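Local coordinates for phage-like element PBSX protein XepA (Bacillus subtilis, PDB 6IA5), which is of unknown function, assembles as a pentamer, belongs to a prophage lytic cassette and does not seem to be involved in host cell lysis, at residues 39-45 / 133-138; 55-61 / 115-121; 78-84 / 95-101. All coordinates share one frame; numbering follows the deposited sequence.

Contact 1 (39-45 / 133-138)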
loop_
_atom_site.group_PDB
_atom_site.type_symbol
_atom_site.label_atom_id
_atom_site.label_comp_id
_atom_site.label_asym_id
_atom_site.label_seq_id
_atom_site.Cartn_x
_atom_site.Cartn_y
_atom_site.Cartn_z
ATOM N N VAL E 39 -23.902 -20.322 -0.176
ATOM C CA VAL E 39 -24.805 -21.470 -0.143
ATOM C C VAL E 39 -23.984 -22.699 0.266
ATOM O O VAL E 39 -22.800 -22.776 -0.061
ATOM C CB VAL E 39 -25.513 -21.667 -1.508
ATOM C CG1 VAL E 39 -26.482 -22.848 -1.467
ATOM C CG2 VAL E 39 -26.293 -20.399 -1.891
ATOM N N ALA E 40 -24.598 -23.657 0.984
ATOM C CA ALA E 40 -23.914 -24.911 1.266
ATOM C C ALA E 40 -24.815 -26.100 0.931
ATOM O O ALA E 40 -26.040 -25.993 0.954
ATOM C CB ALA E 40 -23.448 -24.943 2.704
ATOM N N GLU E 41 -24.185 -27.236 0.610
ATOM C CA GLU E 41 -24.849 -28.524 0.479
ATOM C C GLU E 41 -24.424 -29.386 1.680
ATOM O O GLU E 41 -23.241 -29.421 2.032
ATOM C CB GLU E 41 -24.401 -29.184 -0.825
ATOM C CG GLU E 41 -24.909 -30.616 -0.978
ATOM C CD GLU E 41 -24.466 -31.386 -2.222
ATOM O OE1 GLU E 41 -23.332 -31.192 -2.711
ATOM O OE2 GLU E 41 -25.256 -32.174 -2.713
ATOM N N ILE E 42 -25.385 -30.075 2.320
ATOM C CA ILE E 42 -24.993 -31.090 3.293
ATOM C C ILE E 42 -24.568 -32.350 2.532
ATOM O O ILE E 42 -25.331 -32.875 1.735
ATOM C CB ILE E 42 -26.060 -31.331 4.387
ATOM C CG1 ILE E 42 -25.558 -32.332 5.434
ATOM C CG2 ILE E 42 -27.410 -31.751 3.795
ATOM C CD1 ILE E 42 -26.438 -32.431 6.684
ATOM N N LEU E 43 -23.318 -32.788 2.730
ATOM C CA LEU E 43 -22.801 -33.926 1.991
ATOM C C LEU E 43 -23.251 -35.240 2.632
ATOM O O LEU E 43 -23.504 -36.211 1.920
ATOM C CB LEU E 43 -21.270 -33.886 1.976
ATOM C CG LEU E 43 -20.611 -32.732 1.229
ATOM C CD1 LEU E 43 -19.152 -33.051 1.008
ATOM C CD2 LEU E 43 -21.293 -32.467 -0.114
ATOM N N THR E 44 -23.279 -35.276 3.974
ATOM C CA THR E 44 -23.637 -36.478 4.711
ATOM C C THR E 44 -24.015 -36.078 6.131
ATOM O O THR E 44 -23.490 -35.093 6.664
ATOM C CB THR E 44 -22.467 -37.487 4.720
ATOM O OG1 THR E 44 -22.890 -38.662 5.419
ATOM C CG2 THR E 44 -21.210 -36.961 5.384
ATOM N N ASN E 45 -24.912 -36.851 6.745
ATOM C CA ASN E 45 -25.093 -36.798 8.187
ATOM C C ASN E 45 -25.069 -38.203 8.806
ATOM O O ASN E 45 -25.559 -38.392 9.915
ATOM C CB ASN E 45 -26.350 -36.031 8.590
ATOM C CG ASN E 45 -27.622 -36.729 8.147
ATOM O OD1 ASN E 45 -27.580 -37.757 7.480
ATOM N ND2 ASN E 45 -28.760 -36.193 8.534
ATOM N N PHE E 133 -22.971 -36.401 13.328
ATOM C CA PHE E 133 -22.033 -35.920 12.315
ATOM C C PHE E 133 -22.770 -35.187 11.194
ATOM O O PHE E 133 -23.735 -35.711 10.659
ATOM C CB PHE E 133 -21.275 -37.107 11.712
ATOM C CG PHE E 133 -20.273 -36.820 10.614
ATOM C CD1 PHE E 133 -19.395 -35.740 10.690
ATOM C CD2 PHE E 133 -20.184 -37.666 9.512
ATOM C CE1 PHE E 133 -18.474 -35.514 9.672
ATOM C CE2 PHE E 133 -19.261 -37.433 8.501
ATOM C CZ PHE E 133 -18.402 -36.361 8.587
ATOM N N VAL E 134 -22.298 -33.984 10.827
ATOM C CA VAL E 134 -22.741 -33.294 9.615
ATOM C C VAL E 134 -21.512 -32.723 8.915
ATOM O O VAL E 134 -20.566 -32.265 9.572
ATOM C CB VAL E 134 -23.767 -32.170 9.866
ATOM C CG1 VAL E 134 -25.109 -32.682 10.365
ATOM C CG2 VAL E 134 -23.228 -31.094 10.803
ATOM N N LEU E 135 -21.556 -32.740 7.579
ATOM C CA LEU E 135 -20.483 -32.211 6.757
ATOM C C LEU E 135 -21.096 -31.360 5.651
ATOM O O LEU E 135 -21.914 -31.859 4.887
ATOM C CB LEU E 135 -19.700 -33.398 6.187
ATOM C CG LEU E 135 -18.497 -33.044 5.310
ATOM C CD1 LEU E 135 -17.502 -32.147 6.042
ATOM C CD2 LEU E 135 -17.809 -34.328 4.841
ATOM N N TYR E 136 -20.715 -30.070 5.593
ATOM C CA TYR E 136 -21.255 -29.102 4.637
ATOM C C TYR E 136 -20.169 -28.647 3.669
ATOM O O TYR E 136 -19.004 -28.498 4.058
ATOM C CB TYR E 136 -21.815 -27.862 5.359
ATOM C CG TYR E 136 -23.195 -28.074 5.936
ATOM C CD1 TYR E 136 -23.379 -28.734 7.148
ATOM C CD2 TYR E 136 -24.323 -27.671 5.242
ATOM C CE1 TYR E 136 -24.649 -28.939 7.677
ATOM C CE2 TYR E 136 -25.604 -27.861 5.753
ATOM C CZ TYR E 136 -25.760 -28.517 6.960
ATOM O OH TYR E 136 -27.018 -28.693 7.448
ATOM N N GLN E 137 -20.592 -28.367 2.431
ATOM C CA GLN E 137 -19.676 -27.960 1.379
ATOM C C GLN E 137 -20.235 -26.742 0.640
ATOM O O GLN E 137 -21.375 -26.780 0.177
ATOM C CB GLN E 137 -19.483 -29.115 0.404
ATOM C CG GLN E 137 -18.479 -28.814 -0.711
ATOM C CD GLN E 137 -18.248 -30.047 -1.550
ATOM O OE1 GLN E 137 -19.076 -30.400 -2.408
ATOM N NE2 GLN E 137 -17.137 -30.734 -1.292
ATOM N N SER E 138 -19.414 -25.678 0.545
ATOM C CA SER E 138 -19.723 -24.511 -0.276
ATOM C C SER E 138 -18.720 -24.451 -1.428
ATOM O O SER E 138 -17.560 -24.827 -1.259
ATOM C CB SER E 138 -19.681 -23.222 0.518
ATOM O OG SER E 138 -20.697 -23.195 1.515
HETATM O O HOH W 1 -21.313 -29.344 -3.275
HETATM O O HOH W 2 -25.206 -37.481 12.554
#

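Contact 2 (55-61 / 115-121). With ACT (acetate ion), chain B.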
loop_
_atom_site.group_PDB
_atom_site.type_symbol
_atom_site.label_atom_id
_atom_site.label_comp_id
_atom_site.label_asym_id
_atom_site.label_seq_id
_atom_site.Cartn_x
_atom_site.Cartn_y
_atom_site.Cartn_z
ATOM N N SER E 55 -16.165 -40.708 1.954
ATOM C CA SER E 55 -15.521 -40.201 0.752
ATOM C C SER E 55 -16.580 -39.708 -0.213
ATOM O O SER E 55 -17.382 -40.492 -0.696
ATOM C CB SER E 55 -14.705 -41.255 0.072
ATOM O OG SER E 55 -13.423 -41.310 0.642
ATOM N N GLN E 56 -16.574 -38.405 -0.489
ATOM C CA GLN E 56 -17.488 -37.841 -1.469
ATOM C C GLN E 56 -17.059 -38.355 -2.840
ATOM O O GLN E 56 -15.851 -38.467 -3.089
ATOM C CB GLN E 56 -17.352 -36.305 -1.437
ATOM C CG GLN E 56 -18.324 -35.602 -2.359
ATOM C CD GLN E 56 -18.145 -34.095 -2.345
ATOM O OE1 GLN E 56 -17.054 -33.563 -2.068
ATOM N NE2 GLN E 56 -19.236 -33.399 -2.651
ATOM N N LEU E 57 -18.028 -38.616 -3.738
ATOM C CA LEU E 57 -17.640 -38.917 -5.113
ATOM C C LEU E 57 -16.997 -37.684 -5.710
ATOM O O LEU E 57 -17.422 -36.572 -5.398
ATOM C CB LEU E 57 -18.853 -39.351 -5.945
ATOM C CG LEU E 57 -19.458 -40.707 -5.564
ATOM C CD1 LEU E 57 -20.585 -41.083 -6.515
ATOM C CD2 LEU E 57 -18.400 -41.815 -5.551
ATOM N N GLY E 58 -16.004 -37.899 -6.585
ATOM C CA GLY E 58 -15.325 -36.808 -7.270
ATOM C C GLY E 58 -16.323 -35.866 -7.938
ATOM O O GLY E 58 -17.269 -36.315 -8.585
ATOM N N GLN E 59 -16.132 -34.562 -7.722
ATOM C CA GLN E 59 -16.993 -33.521 -8.267
ATOM C C GLN E 59 -16.245 -32.848 -9.413
ATOM O O GLN E 59 -15.151 -32.335 -9.217
ATOM C CB GLN E 59 -17.286 -32.485 -7.176
ATOM C CG GLN E 59 -17.853 -33.068 -5.886
ATOM C CD GLN E 59 -19.282 -33.505 -6.076
ATOM O OE1 GLN E 59 -20.186 -32.685 -6.231
ATOM N NE2 GLN E 59 -19.510 -34.808 -6.041
ATOM N N ASP E 60 -16.830 -32.873 -10.609
ATOM C CA ASP E 60 -16.226 -32.259 -11.779
ATOM C C ASP E 60 -16.415 -30.742 -11.685
ATOM O O ASP E 60 -17.549 -30.280 -11.511
ATOM C CB ASP E 60 -16.872 -32.819 -13.046
ATOM C CG ASP E 60 -16.148 -32.484 -14.346
ATOM O OD1 ASP E 60 -15.193 -31.675 -14.340
ATOM O OD2 ASP E 60 -16.539 -33.062 -15.371
ATOM N N ARG E 61 -15.317 -29.972 -11.782
ATOM C CA ARG E 61 -15.416 -28.514 -11.737
ATOM C C ARG E 61 -15.997 -27.956 -13.037
ATOM O O ARG E 61 -16.530 -26.851 -13.043
ATOM C CB ARG E 61 -14.034 -27.868 -11.608
ATOM C CG ARG E 61 -13.372 -28.110 -10.258
ATOM C CD ARG E 61 -11.909 -27.726 -10.334
ATOM N NE ARG E 61 -11.869 -26.309 -10.583
ATOM C CZ ARG E 61 -10.849 -25.639 -11.082
ATOM N NH1 ARG E 61 -9.688 -26.233 -11.276
ATOM N NH2 ARG E 61 -11.007 -24.363 -11.380
ATOM N N SER E 115 -7.298 -26.441 -8.625
ATOM C CA SER E 115 -6.544 -26.420 -9.875
ATOM C C SER E 115 -6.781 -27.652 -10.747
ATOM O O SER E 115 -6.804 -27.518 -11.963
ATOM C CB SER E 115 -5.082 -26.143 -9.672
ATOM O OG SER E 115 -4.643 -26.766 -8.493
ATOM N N LYS E 116 -6.998 -28.831 -10.145
ATOM C CA LYS E 116 -7.227 -30.019 -10.951
ATOM C C LYS E 116 -8.706 -30.076 -11.320
ATOM O O LYS E 116 -9.496 -29.275 -10.832
ATOM C CB LYS E 116 -6.792 -31.263 -10.172
ATOM C CG LYS E 116 -5.370 -31.185 -9.646
ATOM C CD LYS E 116 -4.847 -32.490 -9.133
ATOM C CE LYS E 116 -3.398 -32.330 -8.707
ATOM N NZ LYS E 116 -2.881 -33.577 -8.093
ATOM N N ARG E 117 -9.082 -31.072 -12.124
ATOM C CA ARG E 117 -10.424 -31.122 -12.669
ATOM C C ARG E 117 -11.485 -31.476 -11.614
ATOM O O ARG E 117 -12.597 -30.954 -11.668
ATOM C CB ARG E 117 -10.461 -32.045 -13.885
ATOM C CG ARG E 117 -11.848 -32.134 -14.495
ATOM C CD ARG E 117 -11.803 -32.809 -15.846
ATOM N NE ARG E 117 -13.190 -32.967 -16.234
ATOM C CZ ARG E 117 -13.593 -33.487 -17.386
ATOM N NH1 ARG E 117 -12.715 -33.957 -18.249
ATOM N NH2 ARG E 117 -14.881 -33.549 -17.663
ATOM N N TYR E 118 -11.157 -32.367 -10.671
ATOM C CA TYR E 118 -12.130 -32.932 -9.743
ATOM C C TYR E 118 -11.720 -32.601 -8.314
ATOM O O TYR E 118 -10.524 -32.584 -8.007
ATOM C CB TYR E 118 -12.183 -34.463 -9.875
ATOM C CG TYR E 118 -12.543 -34.941 -11.258
ATOM C CD1 TYR E 118 -13.870 -35.086 -11.636
ATOM C CD2 TYR E 118 -11.560 -35.212 -12.200
ATOM C CE1 TYR E 118 -14.215 -35.505 -12.912
ATOM C CE2 TYR E 118 -11.885 -35.628 -13.480
ATOM C CZ TYR E 118 -13.217 -35.784 -13.825
ATOM O OH TYR E 118 -13.561 -36.191 -15.077
ATOM N N TYR E 119 -12.722 -32.362 -7.458
ATOM C CA TYR E 119 -12.492 -32.132 -6.038
ATOM C C TYR E 119 -13.370 -33.100 -5.244
ATOM O O TYR E 119 -14.373 -33.594 -5.771
ATOM C CB TYR E 119 -12.759 -30.664 -5.651
ATOM C CG TYR E 119 -14.154 -30.165 -5.932
ATOM C CD1 TYR E 119 -14.502 -29.688 -7.194
ATOM C CD2 TYR E 119 -15.140 -30.178 -4.950
ATOM C CE1 TYR E 119 -15.788 -29.247 -7.474
ATOM C CE2 TYR E 119 -16.427 -29.719 -5.215
ATOM C CZ TYR E 119 -16.751 -29.253 -6.479
ATOM O OH TYR E 119 -18.027 -28.843 -6.745
ATOM N N ARG E 120 -12.999 -33.338 -3.971
ATOM C CA ARG E 120 -13.863 -34.077 -3.069
ATOM C C ARG E 120 -13.461 -33.767 -1.635
ATOM O O ARG E 120 -12.337 -33.315 -1.378
ATOM C CB ARG E 120 -13.710 -35.596 -3.297
ATOM C CG ARG E 120 -12.436 -36.169 -2.688
ATOM C CD ARG E 120 -12.358 -37.684 -2.879
ATOM N NE ARG E 120 -11.129 -38.199 -2.292
ATOM C CZ ARG E 120 -10.712 -39.461 -2.417
ATOM N NH1 ARG E 120 -11.455 -40.337 -3.067
ATOM N NH2 ARG E 120 -9.548 -39.836 -1.912
ATOM N N PHE E 121 -14.409 -34.007 -0.722
ATOM C CA PHE E 121 -14.119 -34.089 0.693
ATOM C C PHE E 121 -13.989 -35.567 1.056
ATOM O O PHE E 121 -14.741 -36.406 0.556
ATOM C CB PHE E 121 -15.258 -33.475 1.515
ATOM C CG PHE E 121 -15.320 -31.963 1.498
ATOM C CD1 PHE E 121 -14.460 -31.213 0.700
ATOM C CD2 PHE E 121 -16.252 -31.296 2.279
ATOM C CE1 PHE E 121 -14.535 -29.820 0.684
ATOM C CE2 PHE E 121 -16.333 -29.907 2.249
ATOM C CZ PHE E 121 -15.483 -29.173 1.453
HETATM C C ACT B . -3.697 -36.713 -10.291
HETATM O O ACT B . -4.538 -37.391 -10.938
HETATM O OXT ACT B . -3.756 -35.479 -10.336
HETATM C CH3 ACT B . -2.579 -37.306 -9.454
HETATM O O HOH W 3 -14.215 -40.349 -4.346
HETATM O O HOH W 4 -20.097 -29.918 -5.629
HETATM O O HOH W 5 -19.015 -29.706 -9.336
#

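Contact 3 (78-84 / 95-101)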
loop_
_atom_site.group_PDB
_atom_site.type_symbol
_atom_site.label_atom_id
_atom_site.label_comp_id
_atom_site.label_asym_id
_atom_site.label_seq_id
_atom_site.Cartn_x
_atom_site.Cartn_y
_atom_site.Cartn_z
ATOM N N ARG E 78 -17.380 -36.713 18.069
ATOM C CA ARG E 78 -16.066 -37.281 18.347
ATOM C C ARG E 78 -15.068 -36.725 17.336
ATOM O O ARG E 78 -15.463 -36.320 16.247
ATOM C CB ARG E 78 -16.079 -38.808 18.182
ATOM C CG ARG E 78 -17.082 -39.536 19.062
ATOM C CD ARG E 78 -16.662 -39.473 20.514
ATOM N NE ARG E 78 -17.687 -40.142 21.305
ATOM C CZ ARG E 78 -17.651 -40.324 22.615
ATOM N NH1 ARG E 78 -18.714 -40.806 23.227
ATOM N NH2 ARG E 78 -16.568 -40.021 23.310
ATOM N N GLU E 79 -13.776 -36.812 17.664
ATOM C CA GLU E 79 -12.762 -36.213 16.817
ATOM C C GLU E 79 -12.563 -37.015 15.522
ATOM O O GLU E 79 -12.786 -38.231 15.456
ATOM C CB GLU E 79 -11.462 -36.003 17.592
ATOM C CG GLU E 79 -10.643 -37.272 17.671
ATOM C CD GLU E 79 -9.324 -37.199 18.394
ATOM O OE1 GLU E 79 -8.550 -38.152 18.270
ATOM O OE2 GLU E 79 -9.077 -36.207 19.081
ATOM N N GLY E 80 -12.123 -36.288 14.493
ATOM C CA GLY E 80 -11.830 -36.844 13.181
ATOM C C GLY E 80 -10.968 -35.869 12.391
ATOM O O GLY E 80 -10.457 -34.904 12.956
ATOM N N THR E 81 -10.820 -36.134 11.087
ATOM C CA THR E 81 -10.023 -35.293 10.208
ATOM C C THR E 81 -10.765 -35.107 8.894
ATOM O O THR E 81 -11.240 -36.081 8.317
ATOM C CB THR E 81 -8.657 -35.923 9.925
ATOM O OG1 THR E 81 -8.125 -36.277 11.198
ATOM C CG2 THR E 81 -7.685 -34.971 9.263
ATOM N N LEU E 82 -10.869 -33.843 8.450
ATOM C CA LEU E 82 -11.441 -33.536 7.140
ATOM C C LEU E 82 -10.320 -33.225 6.143
ATOM O O LEU E 82 -9.429 -32.439 6.436
ATOM C CB LEU E 82 -12.404 -32.346 7.278
ATOM C CG LEU E 82 -12.959 -31.799 5.957
ATOM C CD1 LEU E 82 -13.764 -32.879 5.236
ATOM C CD2 LEU E 82 -13.803 -30.557 6.212
ATOM N N PHE E 83 -10.387 -33.857 4.970
ATOM C CA PHE E 83 -9.444 -33.638 3.885
ATOM C C PHE E 83 -10.196 -33.053 2.696
ATOM O O PHE E 83 -11.287 -33.510 2.366
ATOM C CB PHE E 83 -8.827 -34.973 3.421
ATOM C CG PHE E 83 -8.019 -35.670 4.490
ATOM C CD1 PHE E 83 -6.710 -35.298 4.761
ATOM C CD2 PHE E 83 -8.590 -36.671 5.267
ATOM C CE1 PHE E 83 -5.994 -35.905 5.785
ATOM C CE2 PHE E 83 -7.861 -37.295 6.269
ATOM C CZ PHE E 83 -6.561 -36.911 6.522
ATOM N N ILE E 84 -9.588 -32.048 2.058
ATOM C CA ILE E 84 -10.044 -31.562 0.770
ATOM C C ILE E 84 -9.035 -32.055 -0.251
ATOM O O ILE E 84 -7.837 -31.802 -0.107
ATOM C CB ILE E 84 -10.176 -30.019 0.722
ATOM C CG1 ILE E 84 -11.168 -29.498 1.768
ATOM C CG2 ILE E 84 -10.559 -29.575 -0.691
ATOM C CD1 ILE E 84 -11.360 -27.967 1.724
ATOM N N THR E 95 -4.052 -34.610 -1.572
ATOM C CA THR E 95 -4.659 -33.835 -0.506
ATOM C C THR E 95 -4.227 -32.384 -0.631
ATOM O O THR E 95 -3.023 -32.106 -0.595
ATOM C CB THR E 95 -4.219 -34.346 0.875
ATOM O OG1 THR E 95 -4.565 -35.733 0.892
ATOM C CG2 THR E 95 -4.945 -33.630 1.995
ATOM N N THR E 96 -5.191 -31.461 -0.725
ATOM C CA THR E 96 -4.833 -30.052 -0.835
ATOM C C THR E 96 -4.889 -29.405 0.547
ATOM O O THR E 96 -4.125 -28.487 0.831
ATOM C CB THR E 96 -5.778 -29.295 -1.770
ATOM O OG1 THR E 96 -5.809 -30.008 -3.004
ATOM C CG2 THR E 96 -5.391 -27.843 -1.976
ATOM N N ALA E 97 -5.817 -29.875 1.393
ATOM C CA ALA E 97 -5.935 -29.313 2.730
ATOM C C ALA E 97 -6.415 -30.396 3.678
ATOM O O ALA E 97 -7.109 -31.312 3.249
ATOM C CB ALA E 97 -6.875 -28.118 2.751
ATOM N N ALA E 98 -6.068 -30.227 4.956
ATOM C CA ALA E 98 -6.471 -31.183 5.980
ATOM C C ALA E 98 -6.651 -30.422 7.285
ATOM O O ALA E 98 -5.799 -29.603 7.646
ATOM C CB ALA E 98 -5.398 -32.248 6.117
ATOM N N VAL E 99 -7.777 -30.665 7.970
ATOM C CA VAL E 99 -8.036 -29.995 9.229
ATOM C C VAL E 99 -8.488 -31.036 10.248
ATOM O O VAL E 99 -9.329 -31.880 9.944
ATOM C CB VAL E 99 -9.067 -28.855 9.079
ATOM C CG1 VAL E 99 -8.525 -27.694 8.262
ATOM C CG2 VAL E 99 -10.418 -29.332 8.544
ATOM N N ASN E 100 -7.908 -30.949 11.454
ATOM C CA ASN E 100 -8.372 -31.733 12.589
ATOM C C ASN E 100 -9.713 -31.200 13.070
ATOM O O ASN E 100 -9.895 -30.009 13.202
ATOM C CB ASN E 100 -7.335 -31.815 13.711
ATOM C CG ASN E 100 -6.105 -32.560 13.233
ATOM O OD1 ASN E 100 -5.025 -31.984 13.211
ATOM N ND2 ASN E 100 -6.266 -33.806 12.788
ATOM N N VAL E 101 -10.649 -32.110 13.329
ATOM C CA VAL E 101 -11.957 -31.733 13.823
ATOM C C VAL E 101 -12.064 -32.260 15.257
ATOM O O VAL E 101 -12.118 -33.477 15.455
ATOM C CB VAL E 101 -13.044 -32.308 12.900
ATOM C CG1 VAL E 101 -14.445 -32.026 13.413
ATOM C CG2 VAL E 101 -12.874 -31.824 11.471
#

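Contact 1 (39-45 / 133-138)
The ring of Y136 receives I42 over one face and A40 at its edge. I42 CB stands 4.0 Å from the Y136 ring centroid, 22° off the normal, a CH-pi contact displaced toward the rim, while A40 CB reaches the edge at Y136 CD2. With its CG1 anti to the backbone N (chi1 -176°), I42 carries CD1 on past the phenol to V134 CG1, 3.9 Å away. T44 CG2 packs against F133 CE2 and L135 CB. L43 straddles the end of Q137: L43 CD1 lies against Q137 NE2 and L43 CD2 against Q137 OE1. That amide is engaged beyond the pair, Q137 NE2 bonding to Q56. The strands 41-44 and 133-138 run antiparallel, E41 and Q137 forming the hydrogen-bonded pair; E41 N to Q137 O is 2.9 Å. L43 N reaches L135 O at 2.7 Å. At the far end the S138 hydroxyl donates to V39 O (OG to O 2.7 Å) from above the carbonyl plane. The Y136 side thus offers a mostly apolar surface, through A40, V134 and Y136, to a second subunit, to which the A40 backbone adds hydrogen bonds, whereas the Q137 amide and the aliphatic L43 turn toward the partner sheet.

Contact 2 (55-61 / 115-121)
Y119 and Q59 form the tight part of this contact: Q59 CB sits over one face of the Y119 ring, 3.5 Å from its centroid, and R61 CG meets the ring edge. R61 NH1 bonds to K116 O (3.1 Å), while R61 NE bonds to I67 O. The chain of Q59 bends at chi2 (-73°), which brings its amide back to L57, where Q59 NE2 bonds to L57 O at 2.8 Å. Backbone bonds in both directions join Q59 to Y119 as an antiparallel hydrogen-bonded pair. Farther along, the Q56 side-chain amide stands in for a backbone acceptor, receiving F121 N on a lone pair of OE1 (3.0 Å), which has a second donor in Q137; Q56 N donates to F121 O.

The face of D60 and Y118 is polar but well held. R117 grips D60 side-on with two nitrogens, NE to OD1 at 3.0 Å and NH2 to OD2 at 2.9 Å, the carboxylate and guanidinium planes turned 44° apart. The looser, solvent-facing part lies at exposed S55, at R120, salt-bridged to E85 and joined through water from NH1 to Q56 O, and at K116, whose NZ bonds to T94 and an acetate probably left from crystallisation. Y75 of the fourth subunit makes a cation-pi contact with R117. The D60 carboxylate probably balances the R117 charge and helps to hold that guanidinium at the subunit boundary.

Contact 3 (78-84 / 95-101)
G80, L82 and I84 pair with V101, V99 and A97 in an antiparallel hairpin whose strand segments run at 156°, with backbone bonds such as L82 N to V99 O at 2.9 Å. The ladder ends in a classic beta bulge, where T96 and A97 both face I84 and I84 O accepts from two donors: T96 N at 2.7 Å and, on a lone pair, A97 N at 3.2 Å.

On the face carrying L82, aliphatic groups meet. L82 CB lies 4.3 Å from V101 CG2, and I84 CB approaches A97 CB at a similar distance; L82 CB also touches V99 CG2 in one of two V99 conformers. Because V101 has CG1 anti to the backbone N (chi1 176°), its CG2 is left beside that N and reaches over G80 toward L82. The opposite face carries F83, whose CD1 lies 3.6 Å from A98 CB, an oblique approach, while T95 CG2 comes to the ring edge, 3.7 Å from F83 CD1. R122 adds a cation-pi contact to the same ring. T81 and N100 run alongside each other on that face, with T81 OG1 and N100 ND2 3.5 Å apart. The hydroxyls of T95 and T96 bond to E85 and E86, tying the bulge and the residue before it to strand 80-87.

Strand 94-101 is an outer strand of its four-stranded sheet, and strand 80-87 is flanked on its other side by strand 118-125, with backbone bonds from T81 to V124 and from F83 to R122. L82, I84 and V101 face inward, onto T109 and V112 of strand 107-113 and V70 and A74 of strand 69-76.

Contacts 1, 2 and 3 are parts of one beta sandwich of two four-stranded antiparallel sheets. Contact 1 pairs an outer strand of one sheet with its neighbour; contacts 2 and 3 occupy the two edges of the other sheet, whose central strands 118-125 and 80-87 adjoin. Their inward faces meet in a shared core: F121 packs on I84, L135 on L82, and the Q137-Q56 bond serves as a polar link between the sheets. Outward, they diverge. Contact 1 turns an aromatic and aliphatic surface to another subunit, contact 2 adds charged groups at a subunit boundary, and contact 3 touches no other chain of the assembly, leaving several exposed residues on its outer face.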